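Local structure of hydrogenase maturation factor (Thermoanaerobacter tengcongensis, 3VTI) at residues 141-146 with 216-221; 223-228 with 293-298; 185-190 with 263-268. The protein probably dehydrates, at the expense of ATP, the carbamoyl group it receives from HypF, giving the nitrile needed for maturation of [NiFe]-hydrogenases. All coordinates share one frame; numbering follows the deposited sequence.

Contact 1 (141-146 with 216-221); sequences AKPGDI and SGVGIK
Ala141 and Ser216 form the tight end of this contact. The backbone N of Ala141 donates to Ser216 OG at 2.8 Å. The bond is bent, with an N-H...O angle of 142°. Ser216 sits at the end of helix 204-216, and its OG stands anti to the carbonyl carbon (chi1 -78°). The same hydroxyl is also bonded to the carbonyl O of Ile138, so two main-chain groups of the incoming loop grip one oxygen. An alanine in place of Ser216 would keep CB against the loop, but Ala141 N and Ile138 O would probably both be left without this mate. Val218 continues the close packing. Its CG1 lies 3.4 Å from Ala141 O, and its CG2 lies 4.1 Å from Ala141 CB. One branch meets the carbonyl of Ala141 and the other its methyl. Ala141 and Val218 are buried, with Ile212 and Val284 as further apolar neighbours.

Packing thins toward solvent. Pro143 offers one ring atom, CD, which is 4.0 Å from Val218 CG1, and the two side chains cross obliquely. Lys142 starts its side chain away from 216-221 and is exposed. Its backbone is held by two bonds within the turn. Lys142 N donates to Asp145 OD2 at 2.7 Å, approaching from above the carboxylate plane. Asp145 N returns a bond to Lys142 O and closes a type II turn, with Gly144 at the third position, where positive phi suits a glycine. Gly144 and Asp145 also make backbone bonds to Val284. The last residue of helix 204-216 and the short link to strand 219-223 thus hold the loop that leads, through a type II turn, into strand 146-149, within the C-terminal half of this AIR synthase-related (PurM-like) fold.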
loop_
_atom_site.group_PDB
_atom_site.type_symbol
_atom_site.label_atom_id
_atom_site.label_comp_id
_atom_site.label_asym_id
_atom_site.label_seq_id
_atom_site.Cartn_x
_atom_site.Cartn_y
_atom_site.Cartn_z
ATOM N N ALA C 141 17.692 -24.749 17.381
ATOM C CA ALA C 141 19.025 -24.494 17.905
ATOM C C ALA C 141 19.234 -25.136 19.290
ATOM O O ALA C 141 18.412 -24.967 20.196
ATOM C CB ALA C 141 19.306 -23.002 17.936
ATOM N N LYS C 142 20.327 -25.893 19.417
ATOM C CA LYS C 142 20.781 -26.476 20.688
ATOM C C LYS C 142 22.144 -25.883 21.073
ATOM O O LYS C 142 22.917 -25.510 20.191
ATOM C CB LYS C 142 20.926 -28.008 20.588
ATOM C CG LYS C 142 19.726 -28.793 20.054
ATOM C CD LYS C 142 18.531 -28.791 21.002
ATOM C CE LYS C 142 17.383 -29.631 20.438
ATOM N NZ LYS C 142 16.029 -29.155 20.875
ATOM N N PRO C 143 22.452 -25.794 22.386
ATOM C CA PRO C 143 23.778 -25.322 22.806
ATOM C C PRO C 143 24.906 -26.170 22.210
ATOM O O PRO C 143 24.843 -27.401 22.246
ATOM C CB PRO C 143 23.743 -25.487 24.326
ATOM C CG PRO C 143 22.308 -25.425 24.678
ATOM C CD PRO C 143 21.589 -26.088 23.547
ATOM N N GLY C 144 25.917 -25.511 21.656
ATOM C CA GLY C 144 26.997 -26.203 20.959
ATOM C C GLY C 144 26.965 -25.998 19.453
ATOM O O GLY C 144 27.963 -26.237 18.769
ATOM N N ASP C 145 25.815 -25.569 18.938
ATOM C CA ASP C 145 25.654 -25.278 17.515
ATOM C C ASP C 145 26.454 -24.047 17.137
ATOM O O ASP C 145 26.723 -23.188 17.985
ATOM C CB ASP C 145 24.183 -25.010 17.175
ATOM C CG ASP C 145 23.329 -26.262 17.183
ATOM O OD1 ASP C 145 23.864 -27.371 16.978
ATOM O OD2 ASP C 145 22.103 -26.128 17.385
ATOM N N ILE C 146 26.808 -23.957 15.858
ATOM C CA ILE C 146 27.578 -22.835 15.322
ATOM C C ILE C 146 26.681 -21.936 14.480
ATOM O O ILE C 146 25.797 -22.412 13.769
ATOM C CB ILE C 146 28.788 -23.334 14.482
ATOM C CG1 ILE C 146 29.714 -24.234 15.324
ATOM C CG2 ILE C 146 29.544 -22.172 13.836
ATOM C CD1 ILE C 146 30.418 -23.551 16.502
ATOM N N SER C 216 14.069 -21.197 20.311
ATOM C CA SER C 216 14.870 -22.370 20.655
ATOM C C SER C 216 15.092 -22.471 22.157
ATOM O O SER C 216 15.448 -23.533 22.659
ATOM C CB SER C 216 16.213 -22.361 19.918
ATOM O OG SER C 216 16.071 -22.761 18.566
ATOM N N GLY C 217 14.883 -21.370 22.872
ATOM C CA GLY C 217 15.122 -21.332 24.307
ATOM C C GLY C 217 16.600 -21.475 24.622
ATOM O O GLY C 217 16.987 -22.251 25.504
ATOM N N VAL C 218 17.422 -20.722 23.893
ATOM C CA VAL C 218 18.874 -20.755 24.039
ATOM C C VAL C 218 19.452 -19.342 24.001
ATOM O O VAL C 218 18.720 -18.368 23.846
ATOM C CB VAL C 218 19.547 -21.578 22.905
ATOM C CG1 VAL C 218 19.115 -23.048 22.946
ATOM C CG2 VAL C 218 19.269 -20.953 21.533
ATOM N N GLY C 219 20.770 -19.239 24.139
ATOM C CA GLY C 219 21.467 -17.972 23.952
ATOM C C GLY C 219 22.411 -18.047 22.775
ATOM O O GLY C 219 22.674 -19.132 22.261
ATOM N N ILE C 220 22.905 -16.896 22.331
ATOM C CA ILE C 220 23.833 -16.848 21.199
ATOM C C ILE C 220 24.960 -15.851 21.445
ATOM O O ILE C 220 24.721 -14.693 21.821
ATOM C CB ILE C 220 23.124 -16.534 19.845
ATOM C CG1 ILE C 220 22.047 -17.583 19.548
ATOM C CG2 ILE C 220 24.142 -16.528 18.701
ATOM C CD1 ILE C 220 21.370 -17.442 18.206
ATOM N N LYS C 221 26.170 -16.324 21.222
ATOM C CA LYS C 221 27.325 -15.495 21.317
ATOM C C LYS C 221 27.957 -15.286 19.975
ATOM O O LYS C 221 28.303 -16.213 19.297
ATOM C CB LYS C 221 28.329 -16.103 22.271
ATOM C CG LYS C 221 29.531 -15.241 22.504
ATOM C CD LYS C 221 30.213 -15.613 23.784
ATOM C CE LYS C 221 29.549 -14.995 24.982
ATOM N NZ LYS C 221 30.413 -14.005 25.637
#

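Contact 2 (223-228 with 293-298); sequences YEEKLP and NTIYGT
Tyr223 and Asn293 lie side by side and point the same way. They are paired in a parallel beta bridge. Ring and amide planes are turned 70° apart, so the groups do not stack. Instead Asn293 CB approaches the ring obliquely, 3.8 Å from Tyr223 CD1. The polar end of Asn293 is engaged outside the pair, where its OD1 is bonded to Lys221 NZ. One residue on, Glu224 N donates to Asn293 O at 2.9 Å in a nearly straight bond.

Glu224 and Thr294 also run alongside each other. With CG anti to the backbone N (chi1 -177°) and the chain extended beyond it, Glu224 brings OE1 to 3.4 Å from Thr294 CB. Glu225 behaves differently. Its CG sits between the backbone N and the carbonyl carbon (chi1 45°), and the chain bends at chi2. The side chains of Glu225 and Ile295 cross at a slant, while Glu225 OE2 lies in plane at the edge of the Tyr223 ring.

This is a surface contact, with none of its touching residues buried. Thr294, Tyr296 and Thr298 pack on basic side chains of another protein chain. The bridge marks the end of strand 219-223 beside strand 290-293. On its other flank Tyr223 is backbone-bonded to Ile281 of strand 279-285. From here 293-298 turns into strand 299-301, outermost of its sheet within this chain. The other segment, 223-228, passes over Ile281 toward helix 231-240.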
loop_
_atom_site.group_PDB
_atom_site.type_symbol
_atom_site.label_atom_id
_atom_site.label_comp_id
_atom_site.label_asym_id
_atom_site.label_seq_id
_atom_site.Cartn_x
_atom_site.Cartn_y
_atom_site.Cartn_z
ATOM N N TYR C 223 30.954 -12.853 17.595
ATOM C CA TYR C 223 32.292 -12.283 17.708
ATOM C C TYR C 223 32.470 -11.096 16.774
ATOM O O TYR C 223 32.357 -11.225 15.553
ATOM C CB TYR C 223 33.365 -13.370 17.500
ATOM C CG TYR C 223 33.310 -14.428 18.585
ATOM C CD1 TYR C 223 34.082 -14.312 19.740
ATOM C CD2 TYR C 223 32.443 -15.520 18.481
ATOM C CE1 TYR C 223 34.011 -15.274 20.757
ATOM C CE2 TYR C 223 32.361 -16.480 19.485
ATOM C CZ TYR C 223 33.148 -16.352 20.620
ATOM O OH TYR C 223 33.066 -17.297 21.614
ATOM N N GLU C 224 32.728 -9.936 17.372
ATOM C CA GLU C 224 32.916 -8.684 16.640
ATOM C C GLU C 224 33.882 -8.803 15.458
ATOM O O GLU C 224 33.522 -8.459 14.333
ATOM C CB GLU C 224 33.388 -7.587 17.598
ATOM C CG GLU C 224 33.551 -6.217 16.957
ATOM C CD GLU C 224 33.956 -5.160 17.967
ATOM O OE1 GLU C 224 35.001 -5.340 18.649
ATOM O OE2 GLU C 224 33.223 -4.152 18.074
ATOM N N GLU C 225 35.089 -9.296 15.728
ATOM C CA GLU C 225 36.139 -9.467 14.716
ATOM C C GLU C 225 35.768 -10.396 13.558
ATOM O O GLU C 225 36.379 -10.332 12.491
ATOM C CB GLU C 225 37.443 -9.967 15.358
ATOM C CG GLU C 225 37.271 -11.111 16.360
ATOM C CD GLU C 225 36.824 -10.614 17.737
ATOM O OE1 GLU C 225 37.566 -9.804 18.334
ATOM O OE2 GLU C 225 35.732 -11.013 18.214
ATOM N N LYS C 226 34.772 -11.251 13.775
ATOM C CA LYS C 226 34.361 -12.232 12.781
ATOM C C LYS C 226 33.181 -11.785 11.934
ATOM O O LYS C 226 32.785 -12.499 11.020
ATOM C CB LYS C 226 34.041 -13.574 13.453
ATOM C CG LYS C 226 35.270 -14.385 13.874
ATOM C CD LYS C 226 36.027 -14.932 12.662
ATOM C CE LYS C 226 37.465 -15.283 13.013
ATOM N NZ LYS C 226 38.312 -14.061 13.157
ATOM N N LEU C 227 32.628 -10.611 12.220
ATOM C CA LEU C 227 31.451 -10.121 11.492
ATOM C C LEU C 227 31.830 -9.454 10.170
ATOM O O LEU C 227 32.612 -8.500 10.156
ATOM C CB LEU C 227 30.618 -9.171 12.359
ATOM C CG LEU C 227 30.033 -9.732 13.664
ATOM C CD1 LEU C 227 29.485 -8.624 14.573
ATOM C CD2 LEU C 227 28.969 -10.790 13.391
ATOM N N PRO C 228 31.296 -9.978 9.049
ATOM C CA PRO C 228 31.599 -9.424 7.731
ATOM C C PRO C 228 30.780 -8.176 7.424
ATOM O O PRO C 228 29.557 -8.158 7.607
ATOM C CB PRO C 228 31.235 -10.565 6.769
ATOM C CG PRO C 228 30.205 -11.341 7.477
ATOM C CD PRO C 228 30.459 -11.188 8.959
ATOM N N ASN C 293 31.108 -10.620 21.769
ATOM C CA ASN C 293 32.462 -10.489 22.291
ATOM C C ASN C 293 33.318 -9.609 21.396
ATOM O O ASN C 293 33.360 -9.808 20.180
ATOM C CB ASN C 293 33.125 -11.864 22.438
ATOM C CG ASN C 293 32.983 -12.442 23.834
ATOM O OD1 ASN C 293 31.951 -12.289 24.486
ATOM N ND2 ASN C 293 34.029 -13.118 24.298
ATOM N N THR C 294 33.993 -8.638 22.004
ATOM C CA THR C 294 34.963 -7.808 21.296
ATOM C C THR C 294 36.339 -8.480 21.354
ATOM O O THR C 294 36.487 -9.570 21.929
ATOM C CB THR C 294 35.048 -6.378 21.889
ATOM O OG1 THR C 294 35.664 -6.423 23.184
ATOM C CG2 THR C 294 33.665 -5.737 22.003
ATOM N N ILE C 295 37.337 -7.836 20.745
ATOM C CA ILE C 295 38.731 -8.276 20.858
ATOM C C ILE C 295 39.168 -8.328 22.330
ATOM O O ILE C 295 38.858 -7.417 23.117
ATOM C CB ILE C 295 39.722 -7.393 20.016
ATOM C CG1 ILE C 295 39.543 -5.891 20.314
ATOM C CG2 ILE C 295 39.563 -7.661 18.523
ATOM C CD1 ILE C 295 40.692 -4.996 19.817
ATOM N N TYR C 296 39.866 -9.411 22.686
ATOM C CA TYR C 296 40.419 -9.631 24.037
ATOM C C TYR C 296 39.461 -10.316 25.040
ATOM O O TYR C 296 39.896 -10.804 26.090
ATOM C CB TYR C 296 41.064 -8.348 24.609
ATOM C CG TYR C 296 42.293 -7.893 23.832
ATOM C CD1 TYR C 296 43.581 -8.260 24.252
ATOM C CD2 TYR C 296 42.167 -7.107 22.671
ATOM C CE1 TYR C 296 44.715 -7.853 23.542
ATOM C CE2 TYR C 296 43.290 -6.702 21.949
ATOM C CZ TYR C 296 44.561 -7.077 22.393
ATOM O OH TYR C 296 45.679 -6.679 21.694
ATOM N N GLY C 297 38.172 -10.354 24.708
ATOM C CA GLY C 297 37.181 -11.065 25.518
ATOM C C GLY C 297 36.315 -10.179 26.398
ATOM O O GLY C 297 36.104 -10.488 27.572
ATOM N N THR C 298 35.813 -9.084 25.826
ATOM C CA THR C 298 34.921 -8.169 26.534
ATOM C C THR C 298 33.486 -8.379 26.069
ATOM O O THR C 298 33.089 -7.929 24.995
ATOM C CB THR C 298 35.343 -6.704 26.341
ATOM O OG1 THR C 298 36.693 -6.545 26.786
ATOM C CG2 THR C 298 34.435 -5.758 27.128
#

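Contact 3 (185-190 with 263-268)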
loop_
_atom_site.group_PDB
_atom_site.type_symbol
_atom_site.label_atom_id
_atom_site.label_comp_id
_atom_site.label_asym_id
_atom_site.label_seq_id
_atom_site.Cartn_x
_atom_site.Cartn_y
_atom_site.Cartn_z
ATOM N N GLU C 185 19.938 -24.606 -1.319
ATOM C CA GLU C 185 19.957 -25.938 -1.919
ATOM C C GLU C 185 21.298 -26.667 -1.676
ATOM O O GLU C 185 21.318 -27.872 -1.397
ATOM C CB GLU C 185 19.641 -25.859 -3.421
ATOM C CG GLU C 185 19.563 -27.229 -4.124
ATOM C CD GLU C 185 19.263 -27.117 -5.617
ATOM O OE1 GLU C 185 18.067 -27.024 -5.993
ATOM O OE2 GLU C 185 20.225 -27.118 -6.412
ATOM N N LYS C 186 22.408 -25.939 -1.780
ATOM C CA LYS C 186 23.732 -26.537 -1.555
ATOM C C LYS C 186 23.989 -26.789 -0.071
ATOM O O LYS C 186 24.737 -27.693 0.283
ATOM C CB LYS C 186 24.863 -25.685 -2.158
ATOM C CG LYS C 186 24.820 -25.560 -3.676
ATOM C CD LYS C 186 25.911 -24.622 -4.192
ATOM C CE LYS C 186 27.238 -25.355 -4.397
ATOM N NZ LYS C 186 28.398 -24.413 -4.399
ATOM N N LEU C 187 23.374 -25.981 0.787
ATOM C CA LEU C 187 23.476 -26.183 2.227
ATOM C C LEU C 187 22.669 -27.393 2.656
ATOM O O LEU C 187 23.094 -28.144 3.520
ATOM C CB LEU C 187 23.010 -24.943 3.000
ATOM C CG LEU C 187 24.015 -23.823 3.251
ATOM C CD1 LEU C 187 23.313 -22.557 3.747
ATOM C CD2 LEU C 187 25.108 -24.246 4.234
ATOM N N MET C 188 21.505 -27.577 2.036
ATOM C CA MET C 188 20.599 -28.657 2.399
ATOM C C MET C 188 21.150 -30.031 2.020
ATOM O O MET C 188 20.521 -31.058 2.291
ATOM C CB MET C 188 19.199 -28.421 1.823
ATOM C CG MET C 188 18.440 -27.218 2.439
ATOM S SD MET C 188 18.626 -26.956 4.232
ATOM C CE MET C 188 17.901 -28.449 4.922
ATOM N N THR C 189 22.330 -30.039 1.407
ATOM C CA THR C 189 23.145 -31.251 1.274
ATOM C C THR C 189 23.468 -31.806 2.657
ATOM O O THR C 189 23.577 -33.023 2.832
ATOM C CB THR C 189 24.470 -30.950 0.550
ATOM O OG1 THR C 189 24.188 -30.534 -0.786
ATOM C CG2 THR C 189 25.348 -32.179 0.484
ATOM N N LEU C 190 23.612 -30.904 3.632
ATOM C CA LEU C 190 23.945 -31.277 5.008
ATOM C C LEU C 190 22.757 -31.824 5.817
ATOM O O LEU C 190 22.921 -32.221 6.973
ATOM C CB LEU C 190 24.619 -30.108 5.740
ATOM C CG LEU C 190 25.899 -29.532 5.123
ATOM C CD1 LEU C 190 26.498 -28.465 6.019
ATOM C CD2 LEU C 190 26.930 -30.624 4.827
ATOM N N GLU C 263 32.392 -26.282 9.408
ATOM C CA GLU C 263 33.441 -26.098 8.410
ATOM C C GLU C 263 32.926 -26.408 7.001
ATOM O O GLU C 263 33.235 -25.689 6.040
ATOM C CB GLU C 263 34.694 -26.938 8.745
ATOM C CG GLU C 263 35.497 -26.471 9.994
ATOM C CD GLU C 263 35.752 -24.944 10.047
ATOM O OE1 GLU C 263 36.048 -24.331 8.991
ATOM O OE2 GLU C 263 35.666 -24.352 11.154
ATOM N N LYS C 264 32.128 -27.470 6.889
ATOM C CA LYS C 264 31.548 -27.871 5.612
ATOM C C LYS C 264 30.535 -26.858 5.129
ATOM O O LYS C 264 30.460 -26.585 3.937
ATOM C CB LYS C 264 30.902 -29.254 5.708
ATOM C CG LYS C 264 31.920 -30.399 5.762
ATOM C CD LYS C 264 31.260 -31.740 6.097
ATOM C CE LYS C 264 32.211 -32.681 6.848
ATOM N NZ LYS C 264 33.435 -32.996 6.055
ATOM N N ALA C 265 29.768 -26.290 6.058
ATOM C CA ALA C 265 28.750 -25.296 5.729
ATOM C C ALA C 265 29.369 -24.002 5.210
ATOM O O ALA C 265 28.823 -23.363 4.311
ATOM C CB ALA C 265 27.874 -25.018 6.933
ATOM N N LEU C 266 30.510 -23.625 5.783
ATOM C CA LEU C 266 31.244 -22.442 5.345
ATOM C C LEU C 266 31.794 -22.638 3.941
ATOM O O LEU C 266 31.685 -21.760 3.087
ATOM C CB LEU C 266 32.386 -22.136 6.313
ATOM C CG LEU C 266 33.139 -20.838 6.022
ATOM C CD1 LEU C 266 32.228 -19.631 6.234
ATOM C CD2 LEU C 266 34.380 -20.746 6.886
ATOM N N GLU C 267 32.335 -23.801 3.684
ATOM C CA GLU C 267 32.916 -24.035 2.396
ATOM C C GLU C 267 31.863 -24.204 1.322
ATOM O O GLU C 267 32.076 -23.815 0.206
ATOM C CB GLU C 267 33.934 -25.178 2.448
ATOM C CG GLU C 267 33.388 -26.552 2.275
ATOM C CD GLU C 267 33.579 -27.080 0.877
ATOM O OE1 GLU C 267 34.670 -26.876 0.332
ATOM O OE2 GLU C 267 32.644 -27.694 0.320
ATOM N N ILE C 268 30.708 -24.730 1.686
ATOM C CA ILE C 268 29.584 -24.808 0.766
ATOM C C ILE C 268 29.140 -23.413 0.354
ATOM O O ILE C 268 28.843 -23.178 -0.819
ATOM C CB ILE C 268 28.395 -25.608 1.371
ATOM C CG1 ILE C 268 28.656 -27.115 1.280
ATOM C CG2 ILE C 268 27.066 -25.252 0.673
ATOM C CD1 ILE C 268 27.792 -27.947 2.213
#
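Lys186 O is the polar atom at the centre of one end of this interface, where Ile268 CG2 packs against it at 3.4 Å. Thr189 OG1 donates to the same oxygen at 3.1 Å, from above the carbonyl plane. The carbonyl therefore has a hydroxyl and a methyl as neighbours. Lys186 CB rests 3.6 Å from Ile268 CG2. The amino group of Lys186 finds its partner outside the two segments, in Ser271 OG, which is also bonded to the carbonyl O of Ile268. Ser271 lies just beyond helix 262-270. The lysine charge would probably interact favourably with the carbonyls at the C-terminal end of that helix.

Ile268 has the largest share of the contact. Its CG2 stands anti to the backbone N (chi1 of CG1 -79°) and faces the backbone of Lys186 and Leu187. Its CD1 goes to Leu190. These two side chains reach toward each other tip to tip, with Leu190 CG 3.8 Å from Ile268 CD1. Ala265 completes the apolar surface. Its CB lies 3.8 Å from Leu190 CD1 and 3.9 Å from Leu187 CD2, so one methyl meets two leucine branches. Leu190 is brought round by the 3-10 turn 188-190, which follows helix 181-187, and its N bonds to Leu187 O. Lys264 adds only its CB, near Leu190 CD2.

Underneath, Leu187 touches Ile194 and Val255, and Ala265 touches Val257. Both segments therefore pack on the sheet through strands 194-198 and 254-257. Between the segments themselves the contact is mostly methyl and methylene packing, partly against backbone carbonyls. Its hold thus comes mainly from apolar burial and shape, while the polar link through Ser271 lies at its Lys186 end.

How the contacts relate
From the N terminus, contact 1 opens at 141-146, on the way into strand 146-149. Contact 3 opens next, at 185-190. Contact 1 then closes at 216-221, where helix 204-216 gives way to strand 219-223. Contact 2 opens at 223-228, where that strand ends. Contact 3 closes at 263-268, and contact 2 closes last, at 293-298. Contacts 1 and 2 are thus in series, and contact 3 crosses both. Contacts 1 and 2 share strand 219-223, and they touch through Lys221 and Asn293. Contact 3 does not touch either; its centre is about 19 Å from that of contact 1. It joins two helices over strands 194-198 and 254-257 of the same sheet.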